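Local coordinates for protein putative isocitrate dehydrogenase, NAD-dependent (PDB 6LKY) that probably catalyses the NAD-dependent oxidative decarboxylation of isocitrate with the help of magnesium, and belongs to the isocitrate and isopropylmalate dehydrogenase family, at residues 2-7 and 31-36; 169-174 and 184-189. The protein carries 1 engineered substitution. All blocks are in the same frame, centred on the assembly; numbering follows the deposited sequence.

Contact 1: residues 2-7 and 31-36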
# COMPACT_ATOMS: atom_id res chain seq x y z
N HIS A 2 27.42 5.23 -27.31
CA HIS A 2 27.01 4.67 -26.02
C HIS A 2 26.93 3.16 -26.07
O HIS A 2 26.16 2.60 -26.87
CB HIS A 2 25.65 5.23 -25.59
CG HIS A 2 25.63 6.71 -25.40
ND1 HIS A 2 26.24 7.33 -24.33
CD2 HIS A 2 25.05 7.69 -26.13
CE1 HIS A 2 26.04 8.64 -24.42
NE2 HIS A 2 25.32 8.88 -25.50
N LYS A 3 27.68 2.49 -25.20
CA LYS A 3 27.60 1.04 -25.04
C LYS A 3 26.78 0.71 -23.79
O LYS A 3 27.17 1.08 -22.67
CB LYS A 3 29.00 0.43 -24.94
CG LYS A 3 28.97 -1.09 -24.93
CD LYS A 3 30.36 -1.68 -25.01
CE LYS A 3 30.28 -3.18 -25.13
NZ LYS A 3 31.61 -3.82 -25.01
N ILE A 4 25.69 -0.03 -23.97
CA ILE A 4 24.67 -0.22 -22.94
C ILE A 4 24.33 -1.69 -22.81
O ILE A 4 24.00 -2.35 -23.81
CB ILE A 4 23.40 0.58 -23.28
CG1 ILE A 4 23.67 2.08 -23.18
CG2 ILE A 4 22.22 0.12 -22.41
CD1 ILE A 4 22.51 2.92 -23.59
N THR A 5 24.39 -2.22 -21.58
CA THR A 5 24.00 -3.61 -21.36
C THR A 5 22.49 -3.75 -21.53
O THR A 5 21.73 -2.91 -21.04
CB THR A 5 24.42 -4.08 -19.97
OG1 THR A 5 25.85 -4.02 -19.86
CG2 THR A 5 23.95 -5.51 -19.70
N LEU A 6 22.06 -4.77 -22.27
CA LEU A 6 20.66 -4.95 -22.64
C LEU A 6 20.18 -6.31 -22.17
O LEU A 6 20.75 -7.34 -22.55
CB LEU A 6 20.48 -4.82 -24.16
CG LEU A 6 19.08 -5.00 -24.73
CD1 LEU A 6 18.19 -3.86 -24.28
CD2 LEU A 6 19.11 -5.09 -26.27
N ILE A 7 19.13 -6.32 -21.37
CA ILE A 7 18.59 -7.55 -20.80
C ILE A 7 17.13 -7.68 -21.22
O ILE A 7 16.26 -6.99 -20.70
CB ILE A 7 18.72 -7.57 -19.27
CG1 ILE A 7 20.20 -7.43 -18.85
CG2 ILE A 7 18.06 -8.83 -18.71
CD1 ILE A 7 20.42 -7.33 -17.34
N VAL A 31 23.74 3.75 -30.18
CA VAL A 31 23.85 2.78 -29.09
C VAL A 31 24.49 1.51 -29.62
O VAL A 31 23.99 0.89 -30.56
CB VAL A 31 22.48 2.45 -28.47
CG1 VAL A 31 22.68 1.57 -27.25
CG2 VAL A 31 21.71 3.72 -28.13
N GLN A 32 25.58 1.09 -28.97
CA GLN A 32 26.08 -0.28 -29.09
C GLN A 32 25.43 -1.11 -27.98
O GLN A 32 25.82 -1.00 -26.81
CB GLN A 32 27.60 -0.30 -29.01
CG GLN A 32 28.22 -1.66 -29.33
CD GLN A 32 29.69 -1.74 -28.95
OE1 GLN A 32 30.38 -0.71 -28.89
NE2 GLN A 32 30.18 -2.94 -28.69
N TRP A 33 24.44 -1.93 -28.32
CA TRP A 33 23.80 -2.79 -27.32
C TRP A 33 24.66 -4.01 -27.00
O TRP A 33 25.12 -4.72 -27.90
CB TRP A 33 22.43 -3.26 -27.80
CG TRP A 33 21.48 -2.18 -28.12
CD1 TRP A 33 21.09 -1.77 -29.36
CD2 TRP A 33 20.78 -1.34 -27.19
NE1 TRP A 33 20.19 -0.74 -29.27
CE2 TRP A 33 19.98 -0.45 -27.95
CE3 TRP A 33 20.75 -1.26 -25.79
CZ2 TRP A 33 19.17 0.51 -27.35
CZ3 TRP A 33 19.93 -0.30 -25.20
CH2 TRP A 33 19.15 0.58 -25.98
N ASP A 34 24.84 -4.27 -25.71
CA ASP A 34 25.57 -5.42 -25.20
C ASP A 34 24.54 -6.37 -24.57
O ASP A 34 24.21 -6.25 -23.39
CB ASP A 34 26.62 -4.96 -24.20
CG ASP A 34 27.52 -6.07 -23.73
OD1 ASP A 34 27.28 -7.24 -24.12
OD2 ASP A 34 28.45 -5.77 -22.95
N THR A 35 24.03 -7.29 -25.37
CA THR A 35 22.93 -8.15 -24.95
C THR A 35 23.40 -9.21 -23.97
O THR A 35 24.36 -9.95 -24.24
CB THR A 35 22.28 -8.80 -26.17
OG1 THR A 35 21.68 -7.78 -26.97
CG2 THR A 35 21.19 -9.79 -25.73
N GLN A 36 22.73 -9.28 -22.82
CA GLN A 36 23.04 -10.23 -21.75
C GLN A 36 21.74 -10.84 -21.23
O GLN A 36 20.66 -10.29 -21.45
CB GLN A 36 23.80 -9.54 -20.61
CG GLN A 36 25.06 -8.87 -21.03
CD GLN A 36 26.15 -9.86 -21.36
OE1 GLN A 36 26.06 -11.04 -21.02
NE2 GLN A 36 27.19 -9.39 -22.04

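Contact 2: residues 169-174 and 184-189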
# COMPACT_ATOMS: atom_id res chain seq x y z
N VAL A 169 9.07 17.67 -0.40
CA VAL A 169 9.42 16.27 -0.12
C VAL A 169 8.55 15.79 1.04
O VAL A 169 8.51 16.42 2.10
CB VAL A 169 10.91 16.11 0.23
CG1 VAL A 169 11.18 14.70 0.79
CG2 VAL A 169 11.79 16.37 -1.00
N THR A 170 7.84 14.68 0.82
CA THR A 170 7.06 14.00 1.84
C THR A 170 7.72 12.66 2.18
O THR A 170 7.83 11.79 1.31
CB THR A 170 5.64 13.75 1.37
OG1 THR A 170 5.01 14.99 1.05
CG2 THR A 170 4.84 13.04 2.47
N LEU A 171 8.14 12.50 3.42
CA LEU A 171 8.73 11.24 3.87
C LEU A 171 7.63 10.32 4.39
O LEU A 171 6.87 10.71 5.29
CB LEU A 171 9.79 11.51 4.94
CG LEU A 171 10.67 10.33 5.40
CD1 LEU A 171 12.02 10.82 5.91
CD2 LEU A 171 9.98 9.50 6.49
N VAL A 172 7.55 9.11 3.85
CA VAL A 172 6.48 8.18 4.18
C VAL A 172 7.03 7.05 5.05
O VAL A 172 8.09 6.49 4.75
CB VAL A 172 5.79 7.63 2.92
CG1 VAL A 172 4.59 6.73 3.30
CG2 VAL A 172 5.32 8.82 2.07
N HIS A 173 6.33 6.73 6.14
CA HIS A 173 6.90 5.86 7.16
C HIS A 173 5.78 5.14 7.91
O HIS A 173 4.59 5.38 7.69
CB HIS A 173 7.74 6.68 8.14
CG HIS A 173 6.93 7.68 8.90
ND1 HIS A 173 6.27 7.37 10.07
CD2 HIS A 173 6.62 8.97 8.61
CE1 HIS A 173 5.62 8.44 10.50
NE2 HIS A 173 5.81 9.42 9.63
N LYS A 174 6.19 4.24 8.81
CA LYS A 174 5.29 3.63 9.78
C LYS A 174 5.98 3.65 11.16
O LYS A 174 6.15 2.64 11.84
CB LYS A 174 4.90 2.22 9.32
CG LYS A 174 3.78 1.56 10.15
CD LYS A 174 2.39 2.04 9.75
CE LYS A 174 1.32 1.44 10.68
NZ LYS A 174 -0.04 2.01 10.45
N LEU A 184 14.00 5.55 12.92
CA LEU A 184 15.31 6.09 12.57
C LEU A 184 15.28 6.76 11.20
O LEU A 184 15.85 7.85 11.01
CB LEU A 184 16.36 4.97 12.60
CG LEU A 184 17.81 5.33 12.27
CD1 LEU A 184 18.37 6.31 13.30
CD2 LEU A 184 18.68 4.07 12.19
N PHE A 185 14.60 6.15 10.23
CA PHE A 185 14.43 6.79 8.93
C PHE A 185 13.80 8.18 9.06
O PHE A 185 14.30 9.17 8.51
CB PHE A 185 13.59 5.87 8.03
CG PHE A 185 13.49 6.32 6.61
CD1 PHE A 185 14.58 6.26 5.78
CD2 PHE A 185 12.29 6.79 6.11
CE1 PHE A 185 14.48 6.68 4.46
CE2 PHE A 185 12.18 7.20 4.79
CZ PHE A 185 13.28 7.14 3.96
N LEU A 186 12.69 8.27 9.81
CA LEU A 186 12.00 9.55 10.01
C LEU A 186 12.90 10.58 10.71
O LEU A 186 12.96 11.75 10.32
CB LEU A 186 10.73 9.31 10.82
CG LEU A 186 9.93 10.56 11.21
CD1 LEU A 186 9.50 11.34 9.97
CD2 LEU A 186 8.72 10.19 12.04
N GLU A 187 13.59 10.16 11.78
CA GLU A 187 14.45 11.07 12.53
C GLU A 187 15.56 11.63 11.65
O GLU A 187 15.84 12.84 11.66
CB GLU A 187 15.02 10.34 13.74
CG GLU A 187 16.05 11.13 14.53
CD GLU A 187 16.84 10.23 15.45
OE1 GLU A 187 16.20 9.57 16.31
OE2 GLU A 187 18.08 10.17 15.32
N ILE A 188 16.20 10.75 10.87
CA ILE A 188 17.23 11.22 9.95
C ILE A 188 16.65 12.17 8.91
O ILE A 188 17.26 13.20 8.58
CB ILE A 188 17.93 10.01 9.30
CG1 ILE A 188 18.82 9.32 10.34
CG2 ILE A 188 18.71 10.46 8.09
CD1 ILE A 188 19.30 7.93 9.95
N GLY A 189 15.46 11.87 8.39
CA GLY A 189 14.83 12.77 7.43
C GLY A 189 14.57 14.15 8.01
O GLY A 189 14.79 15.17 7.34

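Contact 1: residues 2-7 and 31-36
Val31 starts the pairing of strand 31-35 with strand 2-7, the two parallel strands of a beta-alpha-beta unit whose crossover is helix 13-26. Its CG1 lies 3.9 Å from Ile4 CD1. The same methyl also sits over the centre of the Trp33 ring, 3.3 Å above the plane. Gln32 has two roles. Its backbone N bonds His2 O, and its O accepts from Ile4 N. Its extended side chain runs beside that of Lys3, pointing the same way, with NE2 3.6 Å from Lys3 CE. Trp33 CG is turned beside the backbone N (chi1 -58°), and the indole lies alongside Ile4, pointing the same way. The benzo-ring atom CZ3 meets Ile4 CG2 at 3.6 Å, while CE3 lies 3.9 Å from Leu6 CB. Val21 and Ile24 of helix 13-26 also pack on this indole, and Glu25 accepts a hydrogen bond from its NE1. Asp34 continues the ladder: its N bonds Ile4 O, and its O accepts from Leu6 N. Its OD2 is hydrogen-bonded to Ser57, which also bonds Thr5 OG1. Lys3 NZ is near but beyond salt-bridge range, 4.2 Å from Asp34 OD2. Thr35 lies alongside Leu6, with OG1 3.8 Å from Leu6 CD2. Gln36 closes the ladder through its N to Leu6 O. Its side chain bends at chi2 (-72°), and NE2 donates to Asp34 OD1 at 3.0 Å from above the carboxylate plane.

Contact 2: residues 169-174 and 184-189
Leu171 and His173 of strand 169-173 face helix 184-189, which runs nearly antiparallel to the strand at 164°, with the axes 8.9 Å apart at closest approach. The contact is buried and rests on side-chain packing. Leu171 carries most of it. Its CG is anti to the backbone N (chi1 -172°), reaching toward the helix and lying 3.5 Å from Phe185 CE2. The two methyls then part. CD2 touches both CD2 and CE2 of Phe185 and lies 4.0 Å from Leu186 CD1. CD1 comes 3.7 Å from Gly189 CA, where a side chain on the glycine would collide with it. An alanine in place of Leu171 would probably open a gap beside Phe185, Leu186 and Gly189, leaving the phenyl ring more room to turn. Phe185 is held in addition by Ser150, Ile153 and Ile154 of helix 147-163. With CG between backbone N and carbonyl carbon (chi1 63°), the His173 ring offers one face to Leu186 CD2, which lies 4.0 Å from the centroid in a CH-pi contact offset toward the rim. ND1 accepts a hydrogen bond from Ala175 N and NE2 bonds Asp203 OD1, fixing the ring's rotation. Val73 of the second subunit also packs on Leu186. The arrangement is that of a beta-alpha-beta unit, in which helix 181-193 covers strand 168-173 before the chain returns in parallel strand 200-205.

Overall arrangement
Contact 1 and contact 2 lie on opposite sides of the chain's centre. Their centres are 37 Å apart and their nearest atoms about 27 Å. Along the chain contact 1 closes before contact 2 opens. One mixed sheet joins them: 31-35 is one outermost strand, with 2-7 next to it, and 168-173 lies beside the other, 200-205. Each contact belongs to a beta-alpha-beta unit: contact 1 is the strand pairing of 2-7, 13-26, 31-35, contact 2 the strand-helix packing of 168-173, 181-193, 200-205. A bound NAD lies about 9 Å from the side chain of Ile7, and one about 7 Å from that of His173, so each has one strand residue within 10 Å of nucleotide.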